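Local coordinates for putative NAD(P)H-flavin oxidoreductase (Streptococcus pyogenes serotype M1, PDB 2HAY), which binds flavin mononucleotide and probably acts as an NAD(P)H-dependent oxidoreductase of the nitroreductase family, at residues I38-A41 with A42-S45; K214-E217 with E218-V222; N178-L181 with A182-V186. All blocks are in the same frame, centred on the assembly; numbering follows the deposited sequence.

Contact 1: I38-A41 with A42-S45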
loop_
_atom_site.group_PDB
_atom_site.type_symbol
_atom_site.label_atom_id
_atom_site.label_comp_id
_atom_site.label_asym_id
_atom_site.label_seq_id
_atom_site.Cartn_x
_atom_site.Cartn_y
_atom_site.Cartn_z
ATOM N N ILE B 38 -15.944 -0.128 -4.772
ATOM C CA ILE B 38 -14.495 -0.109 -4.921
ATOM C C ILE B 38 -13.883 1.225 -4.457
ATOM O O ILE B 38 -12.851 1.246 -3.764
ATOM C CB ILE B 38 -14.058 -0.433 -6.392
ATOM C CG1 ILE B 38 -14.337 -1.911 -6.743
ATOM C CG2 ILE B 38 -12.547 -0.108 -6.603
ATOM C CD1 ILE B 38 -14.262 -2.231 -8.287
ATOM N N LEU B 39 -14.544 2.327 -4.815
ATOM C CA LEU B 39 -14.099 3.642 -4.417
ATOM C C LEU B 39 -14.289 3.879 -2.912
ATOM O O LEU B 39 -13.478 4.549 -2.278
ATOM C CB LEU B 39 -14.803 4.712 -5.243
ATOM C CG LEU B 39 -14.309 4.870 -6.676
ATOM C CD1 LEU B 39 -15.296 5.776 -7.397
ATOM C CD2 LEU B 39 -12.912 5.485 -6.677
ATOM N N ASP B 40 -15.366 3.330 -2.354
ATOM C CA ASP B 40 -15.603 3.337 -0.902
ATOM C C ASP B 40 -14.478 2.618 -0.161
ATOM O O ASP B 40 -14.100 3.048 0.917
ATOM C CB ASP B 40 -16.920 2.670 -0.582
ATOM C CG ASP B 40 -18.090 3.656 -0.559
ATOM O OD1 ASP B 40 -19.212 3.199 -0.283
ATOM O OD2 ASP B 40 -17.904 4.874 -0.805
ATOM N N ALA B 41 -13.912 1.573 -0.775
ATOM C CA ALA B 41 -12.777 0.839 -0.205
ATOM C C ALA B 41 -11.526 1.720 -0.076
ATOM O O ALA B 41 -10.816 1.663 0.930
ATOM C CB ALA B 41 -12.470 -0.444 -1.036
ATOM N N ALA B 42 -11.271 2.544 -1.094
ATOM C CA ALA B 42 -10.175 3.528 -1.061
ATOM C C ALA B 42 -10.460 4.621 -0.031
ATOM O O ALA B 42 -9.636 4.942 0.824
ATOM C CB ALA B 42 -9.989 4.125 -2.448
ATOM N N TRP B 43 -11.650 5.198 -0.101
ATOM C CA TRP B 43 -12.016 6.292 0.783
ATOM C C TRP B 43 -11.920 5.911 2.259
ATOM O O TRP B 43 -11.495 6.720 3.080
ATOM C CB TRP B 43 -13.439 6.734 0.448
ATOM C CG TRP B 43 -14.042 7.750 1.372
ATOM C CD1 TRP B 43 -13.546 8.986 1.681
ATOM C CD2 TRP B 43 -15.281 7.629 2.077
ATOM N NE1 TRP B 43 -14.399 9.642 2.556
ATOM C CE2 TRP B 43 -15.472 8.833 2.807
ATOM C CE3 TRP B 43 -16.255 6.620 2.158
ATOM C CZ2 TRP B 43 -16.598 9.053 3.615
ATOM C CZ3 TRP B 43 -17.369 6.828 2.966
ATOM C CH2 TRP B 43 -17.535 8.044 3.690
ATOM N N LEU B 44 -12.365 4.696 2.587
ATOM C CA LEU B 44 -12.420 4.167 3.966
ATOM C C LEU B 44 -11.129 3.540 4.464
ATOM O O LEU B 44 -11.048 3.152 5.640
ATOM C CB LEU B 44 -13.538 3.136 4.092
ATOM C CG LEU B 44 -14.915 3.818 4.053
ATOM C CD1 LEU B 44 -16.072 2.852 4.100
ATOM C CD2 LEU B 44 -14.991 4.808 5.183
ATOM N N SER B 45 -10.139 3.443 3.576
ATOM C CA SER B 45 -8.800 2.984 3.939
ATOM C C SER B 45 -8.134 3.838 5.017
ATOM O O SER B 45 -8.320 5.047 5.053
ATOM C CB SER B 45 -7.856 2.960 2.733
ATOM O OG SER B 45 -8.261 1.990 1.808
#
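Ala42 meets Ile38 and Leu39 across the last turn of helix 32-43, an element of the dimeric, FMN-binding nitroreductase fold. Its N-H makes a long, weak bond to Ile38 O at 3.4 Å, and its CB lies beside Leu39 O. Small alanines suit this side of the helix: Ala42 packs on Met155 of helix 137-162 and on Phe56 of strand 54-59, while Ala41 packs on Thr158.

Trp43 is better tied to the helix, its N donating to Leu39 O at 2.9 Å and 169°. With CG anti to the backbone N (chi1 173°), its indole runs alongside the Asp40 side chain, pointing the same way, and CE3 comes within 3.8 Å of Asp40 OD2. The carboxylate and ring planes are 40° apart. Both polar ends serve the dimer: Asp40 forms a salt bridge with Lys216 of the second subunit, and Trp43 NE1 donates to Lys214 O of that subunit.

Leu44 continues the helical pattern, N to Asp40 O at 2.9 Å. Its side chain folds back over that same carbonyl, CB lying 3.2 Å from Asp40 O, and its CD2 sits over one face of the Trp43 indole, off toward the rim. This buried leucine side chain is about 7 Å from a bound FMN, and Leu44 O accepts a hydrogen bond from Arg213 of the second subunit, an FMN-binding residue.

At Ser45 the chain has left the helix, and a short hydroxyl can turn back toward the last turn: OG lies 2.7 Å from Ala41 O, with Asn154 OD1 a second acceptor within reach of its single proton.

Contact 2: K214-E217 with E218-V222. Unlike the reference sequence in segment 218-222: Met220 (reference Ile).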
loop_
_atom_site.group_PDB
_atom_site.type_symbol
_atom_site.label_atom_id
_atom_site.label_comp_id
_atom_site.label_asym_id
_atom_site.label_seq_id
_atom_site.Cartn_x
_atom_site.Cartn_y
_atom_site.Cartn_z
ATOM N N LYS B 214 7.956 -15.918 -5.292
ATOM C CA LYS B 214 9.079 -16.526 -4.557
ATOM C C LYS B 214 8.524 -17.623 -3.649
ATOM O O LYS B 214 7.372 -17.523 -3.208
ATOM C CB LYS B 214 9.775 -15.497 -3.652
ATOM C CG LYS B 214 10.660 -14.453 -4.329
ATOM C CD LYS B 214 11.119 -13.404 -3.276
ATOM C CE LYS B 214 12.169 -12.448 -3.812
ATOM N NZ LYS B 214 12.575 -11.454 -2.799
ATOM N N PRO B 215 9.334 -18.662 -3.355
ATOM C CA PRO B 215 8.910 -19.653 -2.353
ATOM C C PRO B 215 8.512 -18.929 -1.073
ATOM O O PRO B 215 9.177 -17.938 -0.695
ATOM C CB PRO B 215 10.178 -20.484 -2.107
ATOM C CG PRO B 215 11.015 -20.308 -3.339
ATOM C CD PRO B 215 10.673 -18.952 -3.913
ATOM N N LYS B 216 7.441 -19.380 -0.418
ATOM C CA LYS B 216 6.932 -18.622 0.727
ATOM C C LYS B 216 7.905 -18.511 1.914
ATOM O O LYS B 216 7.830 -17.557 2.664
ATOM C CB LYS B 216 5.483 -18.990 1.124
ATOM C CG LYS B 216 5.220 -20.409 1.489
ATOM C CD LYS B 216 3.843 -20.575 2.195
ATOM C CE LYS B 216 2.711 -19.942 1.400
ATOM N NZ LYS B 216 1.353 -20.443 1.781
ATOM N N GLU B 217 8.852 -19.439 2.037
ATOM C CA GLU B 217 9.894 -19.349 3.063
ATOM C C GLU B 217 10.820 -18.149 2.851
ATOM O O GLU B 217 11.438 -17.658 3.800
ATOM C CB GLU B 217 10.750 -20.620 3.108
ATOM C CG GLU B 217 9.995 -21.896 2.751
ATOM C CD GLU B 217 10.129 -22.297 1.284
ATOM O OE1 GLU B 217 11.272 -22.590 0.835
ATOM O OE2 GLU B 217 9.081 -22.342 0.603
ATOM N N GLU B 218 10.926 -17.689 1.610
ATOM C CA GLU B 218 11.782 -16.553 1.288
ATOM C C GLU B 218 11.109 -15.215 1.575
ATOM O O GLU B 218 11.766 -14.174 1.543
ATOM C CB GLU B 218 12.222 -16.608 -0.180
ATOM C CG GLU B 218 12.971 -17.886 -0.577
ATOM C CD GLU B 218 13.661 -17.782 -1.940
ATOM O OE1 GLU B 218 13.532 -16.720 -2.611
ATOM O OE2 GLU B 218 14.352 -18.762 -2.337
ATOM N N VAL B 219 9.803 -15.247 1.849
ATOM C CA VAL B 219 9.007 -14.032 2.073
ATOM C C VAL B 219 8.464 -13.936 3.518
ATOM O O VAL B 219 8.588 -12.914 4.159
ATOM C CB VAL B 219 7.871 -13.923 1.005
ATOM C CG1 VAL B 219 6.867 -12.805 1.341
ATOM C CG2 VAL B 219 8.466 -13.737 -0.413
HETATM N N MSE B 220 7.859 -15.015 4.010
HETATM C CA MSE B 220 7.265 -15.048 5.361
HETATM C C MSE B 220 8.043 -15.923 6.360
HETATM O O MSE B 220 8.558 -16.965 5.993
HETATM C CB MSE B 220 5.780 -15.469 5.305
HETATM C CG MSE B 220 5.507 -16.839 4.720
HETATM SE SE MSE B 220 3.664 -17.460 4.974
HETATM C CE MSE B 220 2.788 -16.666 3.441
ATOM N N SER B 221 8.121 -15.480 7.615
ATOM C CA SER B 221 8.850 -16.181 8.660
ATOM C C SER B 221 8.345 -15.792 10.048
ATOM O O SER B 221 7.584 -14.837 10.198
ATOM C CB SER B 221 10.356 -15.913 8.569
ATOM O OG SER B 221 10.644 -14.554 8.837
ATOM N N VAL B 222 8.773 -16.557 11.047
ATOM C CA VAL B 222 8.400 -16.335 12.432
ATOM C C VAL B 222 9.678 -16.164 13.243
ATOM O O VAL B 222 10.588 -16.984 13.143
ATOM C CB VAL B 222 7.555 -17.526 13.000
ATOM C CG1 VAL B 222 7.227 -17.320 14.455
ATOM C CG2 VAL B 222 6.275 -17.695 12.198
HETATM O O HOH W 1 11.701 -11.523 -0.062
HETATM O O HOH W 2 14.614 -13.775 -1.659
#
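The turn that leads into the C-terminal strand 220-223 is gathered around one backbone oxygen, Lys216 O. It accepts from Met220 N at 2.9 Å, nearly in line with the carbonyl bond, and from Val219 N at 3.1 Å, which comes from well above the carbonyl plane. Glu218 N adds a bond to Pro215 O at 2.9 Å. Proline, with no N-H to donate, suits the first position of this turn, where its carbonyl is the acceptor; Pro215 CD also lies 3.8 Å from Glu218 CD.

Beyond the turn, residues 220-222 pair in a parallel ladder with a strand of the second subunit, carrying the sheet across the nitroreductase dimer interface. In one of two conformers of Met220, a selenomethionine, it runs beside Lys216: in both residues CG lies between the backbone N and the carbonyl carbon (chi1 60° and 59°), which sends the chains the same way. Lys216 NZ forms a salt bridge with Asp40 of the second subunit.

The extended Lys214 crosses Glu218 and Val219 at about a right angle, its CB 3.9 Å from Val219 CG2. Lys214 NZ donates to Glu52 O of the second subunit and to a water 2.9 Å away, which has Glu218 O among several possible acceptors.

Contact 3: N178-L181 with A182-V186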
loop_
_atom_site.group_PDB
_atom_site.type_symbol
_atom_site.label_atom_id
_atom_site.label_comp_id
_atom_site.label_asym_id
_atom_site.label_seq_id
_atom_site.Cartn_x
_atom_site.Cartn_y
_atom_site.Cartn_z
ATOM N N ASN B 178 1.958 13.813 -14.978
ATOM C CA ASN B 178 1.656 14.969 -14.141
ATOM C C ASN B 178 1.422 16.233 -14.954
ATOM O O ASN B 178 0.501 16.985 -14.683
ATOM C CB ASN B 178 2.763 15.212 -13.111
ATOM C CG ASN B 178 2.575 14.379 -11.829
ATOM O OD1 ASN B 178 1.460 14.064 -11.451
ATOM N ND2 ASN B 178 3.677 14.058 -11.149
ATOM N N HIS B 179 2.256 16.471 -15.952
ATOM C CA HIS B 179 2.045 17.657 -16.741
ATOM C C HIS B 179 0.818 17.590 -17.627
ATOM O O HIS B 179 0.181 18.621 -17.854
ATOM C CB HIS B 179 3.320 18.092 -17.468
ATOM C CG HIS B 179 4.317 18.708 -16.536
ATOM N ND1 HIS B 179 5.124 17.953 -15.712
ATOM C CD2 HIS B 179 4.596 20.001 -16.252
ATOM C CE1 HIS B 179 5.865 18.750 -14.969
ATOM N NE2 HIS B 179 5.575 19.997 -15.288
ATOM N N ILE B 180 0.456 16.394 -18.083
ATOM C CA ILE B 180 -0.761 16.237 -18.882
ATOM C C ILE B 180 -1.967 16.478 -17.989
ATOM O O ILE B 180 -2.900 17.155 -18.389
ATOM C CB ILE B 180 -0.829 14.846 -19.575
ATOM C CG1 ILE B 180 0.196 14.765 -20.707
ATOM C CG2 ILE B 180 -2.248 14.520 -20.111
ATOM C CD1 ILE B 180 0.590 13.313 -21.033
ATOM N N LEU B 181 -1.913 15.954 -16.765
ATOM C CA LEU B 181 -3.013 16.073 -15.814
ATOM C C LEU B 181 -3.205 17.498 -15.332
ATOM O O LEU B 181 -4.333 17.965 -15.233
ATOM C CB LEU B 181 -2.830 15.147 -14.610
ATOM C CG LEU B 181 -2.856 13.636 -14.846
ATOM C CD1 LEU B 181 -2.770 12.893 -13.497
ATOM C CD2 LEU B 181 -4.080 13.239 -15.637
ATOM N N ALA B 182 -2.108 18.180 -15.030
ATOM C CA ALA B 182 -2.189 19.608 -14.684
ATOM C C ALA B 182 -2.717 20.445 -15.855
ATOM O O ALA B 182 -3.542 21.334 -15.665
ATOM C CB ALA B 182 -0.851 20.123 -14.211
ATOM N N LYS B 183 -2.256 20.133 -17.065
ATOM C CA LYS B 183 -2.659 20.867 -18.258
ATOM C C LYS B 183 -4.195 20.800 -18.409
ATOM O O LYS B 183 -4.837 21.788 -18.753
ATOM C CB LYS B 183 -1.929 20.300 -19.479
ATOM C CG LYS B 183 -2.328 20.906 -20.819
ATOM C CD LYS B 183 -2.606 19.817 -21.854
ATOM C CE LYS B 183 -1.369 19.380 -22.594
ATOM N NZ LYS B 183 -1.719 19.214 -24.037
ATOM N N HIS B 184 -4.780 19.650 -18.075
ATOM C CA HIS B 184 -6.233 19.508 -18.132
ATOM C C HIS B 184 -6.987 19.880 -16.843
ATOM O O HIS B 184 -8.185 19.641 -16.751
ATOM C CB HIS B 184 -6.621 18.104 -18.621
ATOM C CG HIS B 184 -6.329 17.878 -20.069
ATOM N ND1 HIS B 184 -7.233 18.172 -21.066
ATOM C CD2 HIS B 184 -5.229 17.397 -20.691
ATOM C CE1 HIS B 184 -6.704 17.872 -22.240
ATOM N NE2 HIS B 184 -5.484 17.408 -22.041
ATOM N N ASN B 185 -6.294 20.475 -15.873
ATOM C CA ASN B 185 -6.899 20.831 -14.578
ATOM C C ASN B 185 -7.423 19.619 -13.814
ATOM O O ASN B 185 -8.428 19.720 -13.109
ATOM C CB ASN B 185 -8.046 21.854 -14.745
ATOM C CG ASN B 185 -7.554 23.268 -15.054
ATOM O OD1 ASN B 185 -6.423 23.650 -14.728
ATOM N ND2 ASN B 185 -8.427 24.067 -15.654
ATOM N N VAL B 186 -6.771 18.470 -13.982
ATOM C CA VAL B 186 -7.175 17.259 -13.272
ATOM C C VAL B 186 -6.540 17.289 -11.870
ATOM O O VAL B 186 -7.152 16.880 -10.874
ATOM C CB VAL B 186 -6.830 15.966 -14.069
ATOM C CG1 VAL B 186 -7.214 14.698 -13.283
ATOM C CG2 VAL B 186 -7.561 15.955 -15.408
#
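Asn185 has a positive phi, 61°, and with this residue in the left-handed helical region the chain turns back on the helix so that Val186 meets Leu181. Val186 N donates to Leu181 O at 2.8 Å, reaching five residues back, while Asn185 N bonds to Ala182 O at 2.9 Å. Asparagine suits the place, since it tolerates this backbone conformation better than most residues with a side chain.

The two bonds define a Schellman motif, with Asn185 as its C-prime residue, and they close helix 174-183. The apolar contact that goes with the motif joins Leu181 and Val186, whose CB atoms are 4.1 Å apart; Leu181 CD2 also approaches Val186 CG1. Val186 further packs on Val223 of the second subunit.

Before the turn the helix keeps its regular bonds, Ala182 N to Asn178 O, Lys183 N to His179 O and His184 N to Ile180 O at 3.1 Å. The imidazole of His184 lies alongside Ile180, pointing the same way. Its CD2 edge faces Ile180 O at 3.3 Å, with the oxygen in the ring plane, and Ile180 CG2 sits 4.2 Å from the same carbon. Two polar ends leave the segments for Glu67 of helix 62-68: His184 NE2 is hydrogen-bonded with its carboxylate, and the long, bent chain of Lys183 brings NZ to it as an ion pair.

Overall arrangement
Contacts 1 and 3 both lie toward the C-terminal end of a helix, but only contact 3 has a defined capping motif, the Schellman motif. Contact 1 is buried, whereas contact 3 is partly buried, with polar side chains reaching a neighbouring helix of the same chain. Contact 2 is a surface turn, across the chain's centre from contact 3; its own centre lies about 25 Å, and that of contact 1 about 10 Å, from the centre of the chain. Although contacts 1 and 2 stay about 21 Å apart at their nearest atoms within one chain, the dimer joins them: Asp40 and Trp43 of one subunit meet Lys216 and Lys214 of the other through a salt bridge, a hydrogen bond to a backbone carbonyl, and packing of Lys216 on Trp43.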